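Local coordinates for protein indole-3-pyruvate decarboxylase (Azospirillum brasilense, PDB 2NXW) that catalyses the thiamine diphosphate- and metal-dependent decarboxylation of indole-3-pyruvate to indole-3-acetaldehyde and carbon dioxide, a step of auxin biosynthesis, at residues F97-V100 with N101-G105; A430-G433 with A434-S438; E480-R483 with T484-P487; D496-F499 with A500-A503. One frame throughout, in Å; residues are numbered along the deposited sequence.

Interaction 1: residues F97-V100 with N101-G105; sequences FNMV and NAVAG
Two backbone hydrogen bonds tie M99 and V100 to the first turn of helix 100-108: V103 N gives its hydrogen to M99 O at 3.0 Å, and A104 N follows on V100 O at 2.9 Å. Both are fairly straight, with N-H...O angles of 158° and 157°. M99 O therefore starts the helical pattern although M99 itself lies in the type I beta turn (F97 to V100) that links the two helices.

Water serves the N-H groups near the helix start. One molecule accepts from N101 N at 2.7 Å and reaches weakly to F97 O; a second joins A102 N, 3.0 Å away, to N98 O.

Apolar contact comes from M99. Its CG lies anti to the backbone N (chi1 -155°) and the chain bends at its end, which brings CE to 4.0 Å from V103 CG2 as the two side chains cross. The same valine methyl, CG2, lies 3.2 Å from M99 O.

Beyond the turn, N98 ND2 bonds to E68 OE1, N101 OD1 pairs with Y421 OH, and F97 packs on Y421 of the second subunit. The turn joining the short helix 94-97 to helix 100-108 follows strand 86-90 in the parallel-sheet, N-terminal cofactor-binding domain of thiamine diphosphate enzymes.

Interaction 2: residues A430-G433 with A434-S438; sequences AGIG and AQCVS
The flat groups meeting between 430-433 and 434-438 are peptide units, and each N-H approaches its carbonyl obliquely: A434 N, Q435 N and C436 N stand 22° to 30° out of the planes of the A430, G431 and I432 carbonyls. A434 N to A430 O, Q435 N to G431 O and C436 N to I432 O are each 2.9 Å. At the flank of two of these oxygens lies a beta carbon as well, A434 CB being 3.4 Å from A430 O and Q435 CB equally close to G431 O.

This is the regular i to i+4 bonding of an alpha helix, here in the C-terminal part of helix 427-437 in the C-terminal cofactor-binding domain, with the A430 side chain about 14 Å from the bound thiamine diphosphate. A430 and A434 fall one turn apart and pack on A77 and Y81 of helix 68-82; I432 and C436 likewise share a flank, and both meet L465 of helix 462-465.

Between these last two the side-chain contact is loose, with I432 CG2 4.3 Å from C436 SG. The sulfur also comes within 3.3 Å of I432 O, because it lies beside its own backbone N (chi1 -77°). Further along, V437 N reaches G433 O only weakly, at 3.5 Å, and bonds A434 O more closely, at 3.1 Å.

Interaction 3: residues E480-R483 with T484-P487; sequences EMLR and TFQP. With TPP (thiamine diphosphate), chain E.
L482 O is gripped by two backbone donors, Q486 N at 2.9 Å and, more weakly, F485 N at 3.1 Å. One residue back, M481 O receives the T484 hydroxyl, OG1 to O 2.7 Å. T484 reaches it because OG1 sits between its own backbone N and carbonyl carbon (chi1 74°). On the F485 side, M481 O lies over the centre of one ring face, 3.3 Å above the plane. A valine at T484 would remove the hydroxyl and is likely to leave M481 O without its side-chain donor beside that ring. R483 O takes a weak bond from Q486 N, while P487 N, which it also faces, has no hydrogen to give.

The glutamate and arginine one turn apart form a salt bridge, R483 NE to E480 OE1 2.8 Å. The oxygen lies nearly in the guanidinium plane, whereas the nitrogen stands 38° out of the carboxylate plane. S478 OG also bonds OE1, and R483 NH2 has a second acid partner in D493.

At the other end of the helix, E480 N donates to O1B of thiamine diphosphate and M481 N to O3B, at 2.9 and 2.8 Å. L482 packs against the thiazolium, CD1 lying 3.6 Å from the methyl CM4. Two N-H groups at a helix start thus point at the terminal phosphate, and the helix dipole would probably help to offset its negative charge.

Interaction 4: residues D496-F499 with A500-A503; sequences DWRF and ADMA
M502 is drawn in tightly over the turn that begins at R498 and F499. Its backbone N bonds to F499 O at 2.9 Å, from well above the carbonyl plane (64° out of it), and more weakly to R498 O at 3.4 Å. M502 CG, anti to its carbonyl carbon, presses to 3.3 Å from R498 O. F499 adds to the compact side, since one face of its ring is covered by W497 CB, 3.4 Å above the plane and offset toward the rim.

The other flank is looser and includes D501, which is exposed. Its carboxylate meets only the base of the arginine, OD2 being 3.5 Å from R498 CB; the charged ends stay apart, NE to OD2 5.3 Å. The bends at chi2 and chi3 (67° and 63°) instead carry the guanidinium to D496, where NH2 and OD2 form a salt bridge of 2.8 Å. NH1 is spent on A504 O of the second subunit. An alanine in place of R498 would probably leave D496 OD2 without this partner and A504 O of the second subunit without its donor.

E537, on strand 534-539, receives F499 N and A500 N through its two carboxylate oxygens at the start of helix 499-502. The F499 ring sits against helix 449-455 and strand 470-475, while R498 and A500 lie on R512 of strand 509-513.

How the interactions relate
The four contacts follow one another along the chain without touching. Of the four, interaction 3 is the one whose residues bond directly to thiamine diphosphate, while the others stand at graded distances: the N101 side chain of interaction 1 is about 5 Å from a bound cofactor, F499 of interaction 4 about 8 Å from cofactor and magnesium, and A430 of interaction 2 about 14 Å from the cofactor. Interactions 2, 3 and 4 share the C-terminal cofactor-binding domain; interaction 1 lies in the N-terminal one, its centre about 18 Å from that of interaction 2, with helix 68-82 packing on both. Interactions 3 and 4, about 11 Å apart at their nearest atoms, lie near the magnesium site containing D449, and with interaction 1 they reach the second subunit.

Interaction 1: residues F97-V100 with N101-G105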
# COMPACT_ATOMS: atom_id res chain seq x y z
N PHE A 97 -15.48 -15.95 -5.41
CA PHE A 97 -14.12 -15.96 -4.89
C PHE A 97 -13.34 -17.16 -5.39
O PHE A 97 -12.13 -17.11 -5.53
CB PHE A 97 -14.12 -15.95 -3.36
CG PHE A 97 -14.50 -14.63 -2.76
CD1 PHE A 97 -13.84 -13.47 -3.13
CD2 PHE A 97 -15.53 -14.56 -1.82
CE1 PHE A 97 -14.20 -12.23 -2.58
CE2 PHE A 97 -15.90 -13.34 -1.26
CZ PHE A 97 -15.23 -12.17 -1.64
N ASN A 98 -14.07 -18.25 -5.68
CA ASN A 98 -13.46 -19.47 -6.17
C ASN A 98 -13.00 -19.37 -7.63
O ASN A 98 -12.39 -20.29 -8.14
CB ASN A 98 -14.47 -20.62 -5.99
CG ASN A 98 -13.81 -21.98 -5.88
OD1 ASN A 98 -12.64 -22.10 -5.50
ND2 ASN A 98 -14.58 -23.02 -6.18
N MET A 99 -13.30 -18.26 -8.30
CA MET A 99 -12.89 -18.07 -9.69
C MET A 99 -11.84 -16.96 -9.85
O MET A 99 -11.44 -16.63 -10.96
CB MET A 99 -14.13 -17.76 -10.55
CG MET A 99 -13.95 -18.13 -12.02
SD MET A 99 -15.50 -18.00 -12.95
CE MET A 99 -15.79 -16.19 -12.90
N VAL A 100 -11.38 -16.41 -8.73
CA VAL A 100 -10.39 -15.34 -8.75
C VAL A 100 -9.11 -15.73 -9.49
O VAL A 100 -8.58 -14.96 -10.28
CB VAL A 100 -10.08 -14.89 -7.29
CG1 VAL A 100 -8.82 -14.06 -7.21
CG2 VAL A 100 -11.27 -14.08 -6.75
N ASN A 101 -8.60 -16.94 -9.24
CA ASN A 101 -7.39 -17.37 -9.92
C ASN A 101 -7.57 -17.47 -11.44
O ASN A 101 -6.74 -16.97 -12.20
CB ASN A 101 -6.93 -18.71 -9.35
CG ASN A 101 -5.72 -19.24 -10.06
OD1 ASN A 101 -4.74 -18.52 -10.27
ND2 ASN A 101 -5.77 -20.51 -10.44
N ALA A 102 -8.64 -18.12 -11.89
CA ALA A 102 -8.86 -18.25 -13.33
C ALA A 102 -8.98 -16.88 -13.99
O ALA A 102 -8.48 -16.67 -15.10
CB ALA A 102 -10.12 -19.08 -13.60
N VAL A 103 -9.63 -15.95 -13.30
CA VAL A 103 -9.79 -14.60 -13.86
C VAL A 103 -8.46 -13.86 -13.90
O VAL A 103 -8.17 -13.16 -14.89
CB VAL A 103 -10.86 -13.81 -13.07
CG1 VAL A 103 -10.94 -12.36 -13.57
CG2 VAL A 103 -12.21 -14.51 -13.25
N ALA A 104 -7.64 -14.01 -12.85
CA ALA A 104 -6.32 -13.37 -12.83
C ALA A 104 -5.48 -13.93 -13.98
O ALA A 104 -4.74 -13.19 -14.63
CB ALA A 104 -5.63 -13.63 -11.48
N GLY A 105 -5.61 -15.23 -14.25
CA GLY A 105 -4.88 -15.83 -15.35
C GLY A 105 -5.30 -15.25 -16.69
O GLY A 105 -4.46 -15.02 -17.56
O HOH W 1 -9.46 -18.52 -7.17
O HOH W 2 -10.07 -20.12 -10.17

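Interaction 2: residues A430-G433 with A434-S438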
# COMPACT_ATOMS: atom_id res chain seq x y z
N ALA A 430 -9.78 -25.99 -20.08
CA ALA A 430 -9.61 -25.20 -21.30
C ALA A 430 -9.97 -26.06 -22.51
O ALA A 430 -10.60 -25.59 -23.45
CB ALA A 430 -8.18 -24.69 -21.41
N GLY A 431 -9.56 -27.33 -22.49
CA GLY A 431 -9.90 -28.20 -23.60
C GLY A 431 -11.41 -28.33 -23.70
O GLY A 431 -11.97 -28.36 -24.80
N ILE A 432 -12.07 -28.41 -22.55
CA ILE A 432 -13.52 -28.52 -22.51
C ILE A 432 -14.18 -27.24 -23.04
O ILE A 432 -15.09 -27.30 -23.88
CB ILE A 432 -13.99 -28.84 -21.07
CG1 ILE A 432 -13.67 -30.30 -20.73
CG2 ILE A 432 -15.48 -28.52 -20.91
CD1 ILE A 432 -13.79 -30.63 -19.25
N GLY A 433 -13.72 -26.09 -22.57
CA GLY A 433 -14.30 -24.83 -23.03
C GLY A 433 -14.12 -24.64 -24.52
O GLY A 433 -15.05 -24.24 -25.24
N ALA A 434 -12.91 -24.91 -25.00
CA ALA A 434 -12.64 -24.76 -26.42
C ALA A 434 -13.51 -25.71 -27.23
O ALA A 434 -14.11 -25.29 -28.22
CB ALA A 434 -11.16 -25.02 -26.71
N GLN A 435 -13.60 -26.97 -26.82
CA GLN A 435 -14.41 -27.88 -27.62
C GLN A 435 -15.90 -27.52 -27.59
O GLN A 435 -16.62 -27.78 -28.55
CB GLN A 435 -14.16 -29.34 -27.22
CG GLN A 435 -14.73 -30.30 -28.28
CD GLN A 435 -14.13 -31.70 -28.30
OE1 GLN A 435 -14.76 -32.64 -28.82
NE2 GLN A 435 -12.93 -31.85 -27.77
N CYS A 436 -16.37 -26.91 -26.50
CA CYS A 436 -17.78 -26.52 -26.46
C CYS A 436 -18.10 -25.52 -27.57
O CYS A 436 -19.24 -25.49 -28.06
CB CYS A 436 -18.16 -25.90 -25.11
SG CYS A 436 -18.38 -27.09 -23.78
N VAL A 437 -17.13 -24.72 -27.98
CA VAL A 437 -17.37 -23.73 -29.03
C VAL A 437 -16.69 -24.03 -30.36
O VAL A 437 -16.75 -23.21 -31.28
CB VAL A 437 -16.94 -22.30 -28.55
CG1 VAL A 437 -17.69 -21.94 -27.27
CG2 VAL A 437 -15.42 -22.22 -28.34
N SER A 438 -16.09 -25.21 -30.48
CA SER A 438 -15.36 -25.59 -31.69
C SER A 438 -16.16 -26.21 -32.83
O SER A 438 -15.58 -26.60 -33.85
CB SER A 438 -14.23 -26.54 -31.32
OG SER A 438 -14.77 -27.83 -31.04

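Interaction 3: residues E480-R483 with T484-P487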
# COMPACT_ATOMS: atom_id res chain seq x y z
N GLU A 480 7.04 -32.92 -11.14
CA GLU A 480 8.36 -32.97 -11.75
C GLU A 480 9.04 -31.65 -12.05
O GLU A 480 10.26 -31.54 -11.90
CB GLU A 480 8.33 -33.87 -12.99
CG GLU A 480 9.72 -34.36 -13.47
CD GLU A 480 10.44 -35.30 -12.49
OE1 GLU A 480 9.81 -35.86 -11.56
OE2 GLU A 480 11.66 -35.50 -12.69
N MET A 481 8.30 -30.64 -12.48
CA MET A 481 8.95 -29.37 -12.73
C MET A 481 9.60 -28.85 -11.45
O MET A 481 10.67 -28.22 -11.50
CB MET A 481 7.95 -28.34 -13.24
CG MET A 481 7.67 -28.48 -14.71
SD MET A 481 6.92 -26.99 -15.40
CE MET A 481 8.34 -25.87 -15.38
N LEU A 482 8.98 -29.11 -10.31
CA LEU A 482 9.55 -28.65 -9.04
C LEU A 482 10.76 -29.51 -8.67
O LEU A 482 11.73 -29.01 -8.08
CB LEU A 482 8.50 -28.67 -7.94
CG LEU A 482 7.25 -27.83 -8.24
CD1 LEU A 482 6.39 -27.80 -6.98
CD2 LEU A 482 7.64 -26.42 -8.65
N ARG A 483 10.73 -30.79 -9.02
CA ARG A 483 11.87 -31.66 -8.75
C ARG A 483 13.09 -31.13 -9.51
O ARG A 483 14.21 -31.14 -9.00
CB ARG A 483 11.60 -33.10 -9.20
CG ARG A 483 12.78 -34.07 -8.91
CD ARG A 483 12.55 -35.45 -9.50
NE ARG A 483 11.24 -35.95 -9.10
CZ ARG A 483 10.93 -36.40 -7.89
NH1 ARG A 483 11.86 -36.45 -6.94
NH2 ARG A 483 9.68 -36.72 -7.60
N THR A 484 12.89 -30.65 -10.74
CA THR A 484 14.04 -30.17 -11.51
C THR A 484 14.69 -28.96 -10.86
O THR A 484 15.89 -28.74 -11.01
CB THR A 484 13.66 -29.81 -12.97
OG1 THR A 484 12.93 -28.57 -13.00
CG2 THR A 484 12.82 -30.92 -13.60
N PHE A 485 13.90 -28.18 -10.13
CA PHE A 485 14.40 -26.98 -9.46
C PHE A 485 15.00 -27.26 -8.09
O PHE A 485 15.93 -26.56 -7.66
CB PHE A 485 13.28 -25.96 -9.28
CG PHE A 485 12.64 -25.51 -10.56
CD1 PHE A 485 11.35 -24.99 -10.56
CD2 PHE A 485 13.32 -25.60 -11.78
CE1 PHE A 485 10.74 -24.57 -11.74
CE2 PHE A 485 12.73 -25.18 -12.97
CZ PHE A 485 11.44 -24.66 -12.94
N GLN A 486 14.48 -28.28 -7.40
CA GLN A 486 14.94 -28.61 -6.05
C GLN A 486 14.79 -30.11 -5.86
O GLN A 486 13.93 -30.59 -5.12
CB GLN A 486 14.09 -27.82 -5.05
CG GLN A 486 14.60 -27.81 -3.62
CD GLN A 486 13.84 -26.80 -2.79
OE1 GLN A 486 14.12 -25.60 -2.84
NE2 GLN A 486 12.84 -27.27 -2.06
N PRO A 487 15.66 -30.88 -6.52
CA PRO A 487 15.62 -32.35 -6.45
C PRO A 487 15.80 -33.00 -5.10
O PRO A 487 15.39 -34.14 -4.91
CB PRO A 487 16.68 -32.77 -7.47
CG PRO A 487 17.67 -31.64 -7.41
CD PRO A 487 16.80 -30.41 -7.33
N1' TPP E . -0.29 -24.28 -7.84
C2' TPP E . -0.83 -23.74 -8.95
CM2 TPP E . -2.32 -23.46 -8.99
N3' TPP E . -0.07 -23.45 -10.01
C4' TPP E . 1.28 -23.67 -10.02
N4' TPP E . 2.01 -23.29 -11.10
C5' TPP E . 1.89 -24.30 -8.89
C6' TPP E . 1.06 -24.57 -7.78
C7' TPP E . 3.40 -24.64 -8.83
N3 TPP E . 3.83 -25.72 -9.82
C2 TPP E . 4.42 -25.35 -10.96
S1 TPP E . 4.79 -26.85 -11.77
C5 TPP E . 4.17 -27.94 -10.53
C4 TPP E . 3.71 -27.07 -9.54
CM4 TPP E . 3.07 -27.61 -8.23
C6 TPP E . 4.18 -29.41 -10.60
C7 TPP E . 3.23 -29.88 -11.72
O7 TPP E . 3.14 -31.27 -11.56
PA TPP E . 2.46 -31.98 -12.81
O1A TPP E . 1.07 -31.43 -13.13
O2A TPP E . 2.40 -33.45 -12.42
O3A TPP E . 3.35 -31.84 -14.12
PB TPP E . 4.96 -32.20 -14.10
O1B TPP E . 5.20 -33.50 -13.33
O2B TPP E . 5.33 -32.32 -15.60
O3B TPP E . 5.75 -31.05 -13.49
O HOH W 3 14.70 -36.07 -6.76

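Interaction 4: residues D496-F499 with A500-A503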
# COMPACT_ATOMS: atom_id res chain seq x y z
N ASP A 496 0.60 -43.01 -6.31
CA ASP A 496 0.08 -43.62 -7.53
C ASP A 496 -1.43 -43.43 -7.53
O ASP A 496 -2.11 -43.84 -6.60
CB ASP A 496 0.41 -45.12 -7.53
CG ASP A 496 -0.24 -45.88 -8.67
OD1 ASP A 496 -0.12 -45.44 -9.83
OD2 ASP A 496 -0.87 -46.94 -8.41
N TRP A 497 -1.94 -42.73 -8.54
CA TRP A 497 -3.39 -42.54 -8.71
C TRP A 497 -3.67 -43.27 -10.02
O TRP A 497 -2.96 -43.06 -11.01
CB TRP A 497 -3.75 -41.06 -8.87
CG TRP A 497 -3.54 -40.21 -7.65
CD1 TRP A 497 -2.38 -40.05 -6.93
CD2 TRP A 497 -4.49 -39.31 -7.06
NE1 TRP A 497 -2.55 -39.09 -5.95
CE2 TRP A 497 -3.84 -38.62 -6.01
CE3 TRP A 497 -5.84 -39.00 -7.33
CZ2 TRP A 497 -4.48 -37.66 -5.23
CZ3 TRP A 497 -6.48 -38.04 -6.56
CH2 TRP A 497 -5.79 -37.38 -5.52
N ARG A 498 -4.68 -44.14 -10.04
CA ARG A 498 -5.01 -44.89 -11.25
C ARG A 498 -6.07 -44.11 -12.01
O ARG A 498 -7.26 -44.42 -11.97
CB ARG A 498 -5.54 -46.28 -10.88
CG ARG A 498 -4.47 -47.31 -10.53
CD ARG A 498 -3.74 -46.99 -9.25
NE ARG A 498 -4.64 -47.03 -8.10
CZ ARG A 498 -4.25 -47.14 -6.84
NH1 ARG A 498 -5.15 -47.16 -5.87
NH2 ARG A 498 -2.95 -47.24 -6.56
N PHE A 499 -5.62 -43.08 -12.72
CA PHE A 499 -6.53 -42.20 -13.43
C PHE A 499 -7.34 -42.88 -14.53
O PHE A 499 -8.56 -42.64 -14.64
CB PHE A 499 -5.74 -41.02 -14.01
CG PHE A 499 -5.06 -40.16 -12.96
CD1 PHE A 499 -5.81 -39.33 -12.12
CD2 PHE A 499 -3.67 -40.14 -12.86
CE1 PHE A 499 -5.18 -38.48 -11.20
CE2 PHE A 499 -3.03 -39.29 -11.94
CZ PHE A 499 -3.79 -38.46 -11.11
N ALA A 500 -6.70 -43.73 -15.32
CA ALA A 500 -7.42 -44.43 -16.38
C ALA A 500 -8.56 -45.24 -15.78
O ALA A 500 -9.65 -45.29 -16.37
CB ALA A 500 -6.48 -45.34 -17.18
N ASP A 501 -8.32 -45.88 -14.64
CA ASP A 501 -9.35 -46.67 -13.96
C ASP A 501 -10.52 -45.84 -13.45
O ASP A 501 -11.58 -46.37 -13.13
CB ASP A 501 -8.76 -47.42 -12.76
CG ASP A 501 -7.86 -48.58 -13.13
OD1 ASP A 501 -7.84 -48.99 -14.32
OD2 ASP A 501 -7.18 -49.09 -12.21
N MET A 502 -10.32 -44.53 -13.33
CA MET A 502 -11.39 -43.67 -12.84
C MET A 502 -12.20 -43.04 -13.97
O MET A 502 -13.24 -42.43 -13.71
CB MET A 502 -10.78 -42.58 -11.96
CG MET A 502 -10.05 -43.13 -10.74
SD MET A 502 -9.16 -41.84 -9.78
CE MET A 502 -10.50 -41.12 -8.93
N ALA A 503 -11.75 -43.20 -15.21
CA ALA A 503 -12.44 -42.59 -16.34
C ALA A 503 -13.86 -43.09 -16.56
O ALA A 503 -14.75 -42.29 -16.89
CB ALA A 503 -11.63 -42.78 -17.62